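Local coordinates for protein cytochrome P450 (Bacillus megaterium, PDB 5L92) that is a cytochrome P450 that binds heme and corticosterone and oxidises steroids, probably as a monooxygenase using molecular oxygen, at residues T254-M259 / M376-S381; K272-S277 / F333-K338. One frame throughout, in Å; residues are numbered along the deposited sequence.

Interaction 1: residues T254-M259 / M376-S381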
loop_
_atom_site.group_PDB
_atom_site.type_symbol
_atom_site.label_atom_id
_atom_site.label_comp_id
_atom_site.label_asym_id
_atom_site.label_seq_id
_atom_site.Cartn_x
_atom_site.Cartn_y
_atom_site.Cartn_z
ATOM N N THR A 254 -12.312 0.998 3.636
ATOM C CA THR A 254 -13.024 1.209 4.885
ATOM C C THR A 254 -14.470 1.554 4.607
ATOM O O THR A 254 -15.384 0.999 5.230
ATOM C CB THR A 254 -12.395 2.335 5.724
ATOM O OG1 THR A 254 -11.142 1.909 6.253
ATOM C CG2 THR A 254 -13.304 2.672 6.904
ATOM N N ILE A 255 -14.690 2.477 3.677
ATOM C CA ILE A 255 -16.037 2.841 3.286
ATOM C C ILE A 255 -16.762 1.615 2.753
ATOM O O ILE A 255 -17.938 1.388 3.065
ATOM C CB ILE A 255 -16.009 3.971 2.247
ATOM C CG1 ILE A 255 -15.432 5.273 2.859
ATOM C CG2 ILE A 255 -17.389 4.241 1.665
ATOM C CD1 ILE A 255 -16.255 5.845 3.888
ATOM N N TYR A 256 -16.065 0.798 1.961
ATOM C CA TYR A 256 -16.672 -0.431 1.462
ATOM C C TYR A 256 -17.106 -1.329 2.612
ATOM O O TYR A 256 -18.212 -1.871 2.595
ATOM C CB TYR A 256 -15.730 -1.177 0.518
ATOM C CG TYR A 256 -16.432 -2.342 -0.134
ATOM C CD1 TYR A 256 -16.443 -3.595 0.465
ATOM C CD2 TYR A 256 -17.126 -2.170 -1.319
ATOM C CE1 TYR A 256 -17.101 -4.652 -0.113
ATOM C CE2 TYR A 256 -17.788 -3.193 -1.891
ATOM C CZ TYR A 256 -17.774 -4.450 -1.286
ATOM O OH TYR A 256 -18.449 -5.478 -1.858
ATOM N N CYS A 257 -16.259 -1.487 3.625
ATOM C CA CYS A 257 -16.600 -2.380 4.730
ATOM C C CYS A 257 -17.791 -1.845 5.529
ATOM O O CYS A 257 -18.652 -2.632 5.954
ATOM C CB CYS A 257 -15.410 -2.581 5.659
ATOM S SG CYS A 257 -14.061 -3.655 5.034
ATOM N N LEU A 258 -17.870 -0.513 5.722
ATOM C CA LEU A 258 -18.936 0.076 6.523
ATOM C C LEU A 258 -20.268 0.039 5.798
ATOM O O LEU A 258 -21.323 -0.072 6.440
ATOM C CB LEU A 258 -18.572 1.517 6.939
ATOM C CG LEU A 258 -17.358 1.630 7.848
ATOM C CD1 LEU A 258 -16.967 3.074 8.011
ATOM C CD2 LEU A 258 -17.495 0.973 9.217
ATOM N N MET A 259 -20.238 0.107 4.471
ATOM C CA MET A 259 -21.437 -0.046 3.666
ATOM C C MET A 259 -21.879 -1.501 3.575
ATOM O O MET A 259 -23.083 -1.782 3.520
ATOM C CB MET A 259 -21.202 0.523 2.273
ATOM C CG MET A 259 -20.945 2.066 2.254
ATOM S SD MET A 259 -22.308 3.095 2.807
ATOM C CE MET A 259 -21.867 3.285 4.524
ATOM N N MET A 376 -25.116 8.028 4.239
ATOM C CA MET A 376 -24.551 7.587 2.991
ATOM C C MET A 376 -24.796 6.107 2.681
ATOM O O MET A 376 -24.881 5.296 3.545
ATOM C CB MET A 376 -23.054 7.927 2.906
ATOM C CG MET A 376 -22.083 6.911 3.455
ATOM S SD MET A 376 -20.344 7.319 3.272
ATOM C CE MET A 376 -19.997 7.889 4.860
ATOM N N ASP A 377 -24.926 5.801 1.411
ATOM C CA ASP A 377 -25.129 4.445 0.961
ATOM C C ASP A 377 -24.699 4.309 -0.481
ATOM O O ASP A 377 -24.393 5.269 -1.128
ATOM C CB ASP A 377 -26.580 4.027 1.164
ATOM C CG ASP A 377 -26.760 2.511 1.354
ATOM O OD1 ASP A 377 -25.823 1.752 1.328
ATOM O OD2 ASP A 377 -27.871 2.090 1.523
ATOM N N TRP A 378 -24.663 3.087 -0.959
ATOM C CA TRP A 378 -24.294 2.835 -2.311
ATOM C C TRP A 378 -25.174 3.647 -3.228
ATOM O O TRP A 378 -26.332 3.757 -3.012
ATOM C CB TRP A 378 -24.473 1.371 -2.691
ATOM C CG TRP A 378 -24.138 0.354 -1.706
ATOM C CD1 TRP A 378 -24.991 -0.307 -0.952
ATOM C CD2 TRP A 378 -22.859 -0.173 -1.415
ATOM N NE1 TRP A 378 -24.355 -1.185 -0.180
ATOM C CE2 TRP A 378 -23.029 -1.134 -0.455
ATOM C CE3 TRP A 378 -21.587 0.083 -1.871
ATOM C CZ2 TRP A 378 -21.988 -1.832 0.066
ATOM C CZ3 TRP A 378 -20.581 -0.595 -1.363
ATOM C CH2 TRP A 378 -20.767 -1.547 -0.411
ATOM N N SER A 379 -24.608 4.196 -4.269
ATOM C CA SER A 379 -25.383 4.911 -5.235
ATOM C C SER A 379 -26.006 3.910 -6.175
ATOM O O SER A 379 -25.529 2.836 -6.305
ATOM C CB SER A 379 -24.514 5.921 -5.946
ATOM O OG SER A 379 -24.461 5.760 -7.321
ATOM N N PRO A 380 -27.105 4.369 -6.871
ATOM C CA PRO A 380 -27.673 3.418 -7.831
ATOM C C PRO A 380 -26.721 3.035 -8.948
ATOM O O PRO A 380 -26.960 2.076 -9.591
ATOM C CB PRO A 380 -28.881 4.129 -8.394
ATOM C CG PRO A 380 -29.246 5.145 -7.414
ATOM C CD PRO A 380 -27.975 5.625 -6.903
ATOM N N SER A 381 -25.656 3.782 -9.130
ATOM C CA SER A 381 -24.691 3.493 -10.150
ATOM C C SER A 381 -23.491 2.669 -9.708
ATOM O O SER A 381 -22.621 2.416 -10.488
ATOM C CB SER A 381 -24.178 4.773 -10.776
ATOM O OG SER A 381 -25.073 5.284 -11.694
#
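Met259 and Trp378 form the tight part of this contact, which joins the end of helix 247-260, the C-terminal part of the long central helix of the P450 fold, to edge strand 377-378 of a small antiparallel sheet. Met259 CB lies over one face of the indole, a CH-pi contact 3.5 Å from the centroid of the six-membered ring. It is offset toward the rim and comes to 3.3 Å from Trp378 CZ2. The bend at chi2 (-64°) brings Met259 SD beside the strand backbone, 3.6 Å from Asp377 CA. Met259 CE meets Met376 CG at 3.8 Å, where the two side chains cross at about a right angle. Phe265 of helix 262-270 touches both methionines, which are buried. The side formed by Tyr256 and Trp378 is looser and partly exposed. There the edge of Trp378 points at the face of Tyr256 in an offset edge-to-face pair, with centroids 5.3 Å apart and planes at 64°. Beside the Met259 sulfur, Asp377 is also partly exposed and forms a salt bridge to Lys262. Asp377 OD1 also accepts a weak hydrogen bond from the Trp378 backbone N at 2.9 Å.

Interaction 2: residues K272-S277 / F333-K338; sequences KELLPS and FKIDRK
Leu274 and Ile335 meet at about a right angle where the start of the K helix (275-285) packs on a type I beta turn, Lys334 to Arg337. The turn belongs to the segment that supplies the second arginine of the Glu-Arg-Arg triad of P450s. In keeping with that, Arg337 forms a salt bridge to Glu281 of the K helix and a hydrogen bond to Val332 O. The closest approach is between the two CD1 methyls: Leu274 CD1 lies 3.5 Å from Ile335 CD1 and 4.0 Å from Ile335 CG1. Ile335 CG1 sits between the backbone N and the carbonyl carbon (chi1 59°), and CD1 then extends from it toward the leucine. Beside this pair Ser277 faces the turn. Its OG is anti to the backbone N (chi1 -180°) and donates a 3.0 Å hydrogen bond to Ile335 O. The donor is tilted 23° from the carbonyl plane. An alanine here would probably leave Ile335 O without its hydroxyl donor and tie the turn less firmly to the helix. Asp336 CB comes only within 4.4 Å of Leu274 CD2, and its carboxylate turns to a salt bridge with Arg267. The turn is closed by Arg337 N to Lys334 O, 2.9 Å. One water bridges the segments, donating to Ser277 O at 2.8 Å and to Arg337 O at 2.9 Å.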
loop_
_atom_site.group_PDB
_atom_site.type_symbol
_atom_site.label_atom_id
_atom_site.label_comp_id
_atom_site.label_asym_id
_atom_site.label_seq_id
_atom_site.Cartn_x
_atom_site.Cartn_y
_atom_site.Cartn_z
ATOM N N LYS A 272 -17.742 7.417 18.168
ATOM C CA LYS A 272 -16.733 7.967 17.275
ATOM C C LYS A 272 -15.344 7.523 17.681
ATOM O O LYS A 272 -14.505 7.249 16.823
ATOM C CB LYS A 272 -16.801 9.498 17.251
ATOM C CG LYS A 272 -17.977 10.049 16.449
ATOM C CD LYS A 272 -18.050 11.590 16.503
ATOM C CE LYS A 272 -19.454 12.088 16.146
ATOM N NZ LYS A 272 -20.070 11.287 15.036
ATOM N N GLU A 273 -15.079 7.422 18.973
ATOM C CA GLU A 273 -13.748 7.008 19.392
ATOM C C GLU A 273 -13.329 5.650 18.817
ATOM O O GLU A 273 -12.147 5.298 18.914
ATOM C CB GLU A 273 -13.675 6.993 20.933
ATOM C CG GLU A 273 -14.375 5.823 21.627
ATOM C CD GLU A 273 -15.907 5.967 21.775
ATOM O OE1 GLU A 273 -16.519 6.962 21.305
ATOM O OE2 GLU A 273 -16.503 5.036 22.375
ATOM N N LEU A 274 -14.243 4.868 18.237
ATOM C CA LEU A 274 -13.837 3.595 17.643
ATOM C C LEU A 274 -13.235 3.730 16.244
ATOM O O LEU A 274 -12.861 2.699 15.669
ATOM C CB LEU A 274 -15.014 2.630 17.566
ATOM C CG LEU A 274 -15.542 2.082 18.907
ATOM C CD1 LEU A 274 -16.635 1.084 18.662
ATOM C CD2 LEU A 274 -14.469 1.445 19.762
ATOM N N LEU A 275 -13.146 4.949 15.674
ATOM C CA LEU A 275 -12.681 5.082 14.296
ATOM C C LEU A 275 -11.275 4.515 14.129
ATOM O O LEU A 275 -11.106 3.644 13.263
ATOM C CB LEU A 275 -12.777 6.535 13.813
ATOM C CG LEU A 275 -12.301 6.746 12.356
ATOM C CD1 LEU A 275 -12.962 5.794 11.352
ATOM C CD2 LEU A 275 -12.531 8.153 11.904
ATOM N N PRO A 276 -10.268 4.869 14.958
ATOM C CA PRO A 276 -8.939 4.225 14.814
ATOM C C PRO A 276 -8.962 2.703 14.860
ATOM O O PRO A 276 -8.312 2.068 14.031
ATOM C CB PRO A 276 -8.122 4.806 15.987
ATOM C CG PRO A 276 -8.771 6.089 16.319
ATOM C CD PRO A 276 -10.253 5.934 15.985
ATOM N N SER A 277 -9.690 2.102 15.802
ATOM C CA SER A 277 -9.773 0.646 15.890
ATOM C C SER A 277 -10.446 0.058 14.661
ATOM O O SER A 277 -10.069 -1.023 14.187
ATOM C CB SER A 277 -10.537 0.256 17.166
ATOM O OG SER A 277 -10.646 -1.148 17.312
ATOM N N PHE A 333 -15.884 -9.038 10.534
ATOM C CA PHE A 333 -15.472 -7.661 10.677
ATOM C C PHE A 333 -15.984 -7.100 12.011
ATOM O O PHE A 333 -17.139 -7.004 12.237
ATOM C CB PHE A 333 -15.974 -6.843 9.513
ATOM C CG PHE A 333 -15.522 -5.441 9.510
ATOM C CD1 PHE A 333 -14.272 -5.102 9.102
ATOM C CD2 PHE A 333 -16.363 -4.451 9.890
ATOM C CE1 PHE A 333 -13.876 -3.810 9.081
ATOM C CE2 PHE A 333 -15.972 -3.153 9.882
ATOM C CZ PHE A 333 -14.729 -2.831 9.475
ATOM N N LYS A 334 -15.084 -6.730 12.884
ATOM C CA LYS A 334 -15.454 -6.209 14.204
ATOM C C LYS A 334 -14.762 -4.866 14.423
ATOM O O LYS A 334 -13.544 -4.831 14.639
ATOM C CB LYS A 334 -15.050 -7.183 15.311
ATOM C CG LYS A 334 -15.711 -8.552 15.263
ATOM C CD LYS A 334 -15.295 -9.415 16.482
ATOM C CE LYS A 334 -15.761 -10.863 16.397
ATOM N NZ LYS A 334 -14.893 -11.747 17.249
ATOM N N ILE A 335 -15.513 -3.758 14.389
ATOM C CA ILE A 335 -14.822 -2.468 14.461
ATOM C C ILE A 335 -14.060 -2.301 15.762
ATOM O O ILE A 335 -13.227 -1.401 15.857
ATOM C CB ILE A 335 -15.732 -1.229 14.316
ATOM C CG1 ILE A 335 -16.828 -1.181 15.401
ATOM C CG2 ILE A 335 -16.275 -1.055 12.899
ATOM C CD1 ILE A 335 -17.590 0.189 15.396
ATOM N N ASP A 336 -14.365 -3.093 16.796
ATOM C CA ASP A 336 -13.712 -2.953 18.092
ATOM C C ASP A 336 -12.696 -4.051 18.338
ATOM O O ASP A 336 -12.248 -4.215 19.477
ATOM C CB ASP A 336 -14.755 -2.921 19.232
ATOM C CG ASP A 336 -15.653 -4.176 19.281
ATOM O OD1 ASP A 336 -15.836 -4.879 18.266
ATOM O OD2 ASP A 336 -16.210 -4.442 20.362
ATOM N N ARG A 337 -12.289 -4.777 17.282
ATOM C CA ARG A 337 -11.481 -5.983 17.430
ATOM C C ARG A 337 -10.236 -5.753 18.270
ATOM O O ARG A 337 -9.434 -4.848 17.999
ATOM C CB ARG A 337 -11.075 -6.544 16.061
ATOM C CG ARG A 337 -10.251 -7.805 16.200
ATOM C CD ARG A 337 -9.999 -8.526 14.896
ATOM N NE ARG A 337 -11.211 -9.067 14.291
ATOM C CZ ARG A 337 -11.661 -10.294 14.503
ATOM N NH1 ARG A 337 -11.008 -11.123 15.323
ATOM N NH2 ARG A 337 -12.763 -10.690 13.888
ATOM N N LYS A 338 -10.060 -6.623 19.268
ATOM C CA LYS A 338 -8.921 -6.606 20.200
ATOM C C LYS A 338 -8.644 -8.036 20.632
ATOM O O LYS A 338 -9.562 -8.763 21.022
ATOM C CB LYS A 338 -9.169 -5.757 21.451
ATOM C CG LYS A 338 -9.027 -4.271 21.249
ATOM C CD LYS A 338 -9.177 -3.475 22.575
ATOM C CE LYS A 338 -8.031 -3.773 23.570
ATOM N NZ LYS A 338 -7.881 -2.736 24.650
HETATM O O HOH W 1 -9.024 -3.188 15.634
#

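How the interactions relate
Interaction 2 is nested along the chain inside the loop that interaction 1 closes. Their centres lie 18 Å apart, yet they touch directly: Cys257 CB of helix 247-260 packs 3.9 Å from Phe333 CZ, just before the turn. Helix 262-270 also links them. Its Phe265 packs on Met259 and Met376, while Leu268 touches both Leu258 and Leu274. Both contacts lie away from the steroid and heme pockets. The side chain of Ile255 is still about 13 Å from the heme. Cys352, the axial ligand of the heme iron, lies in sequence between 333-338 and 376-381.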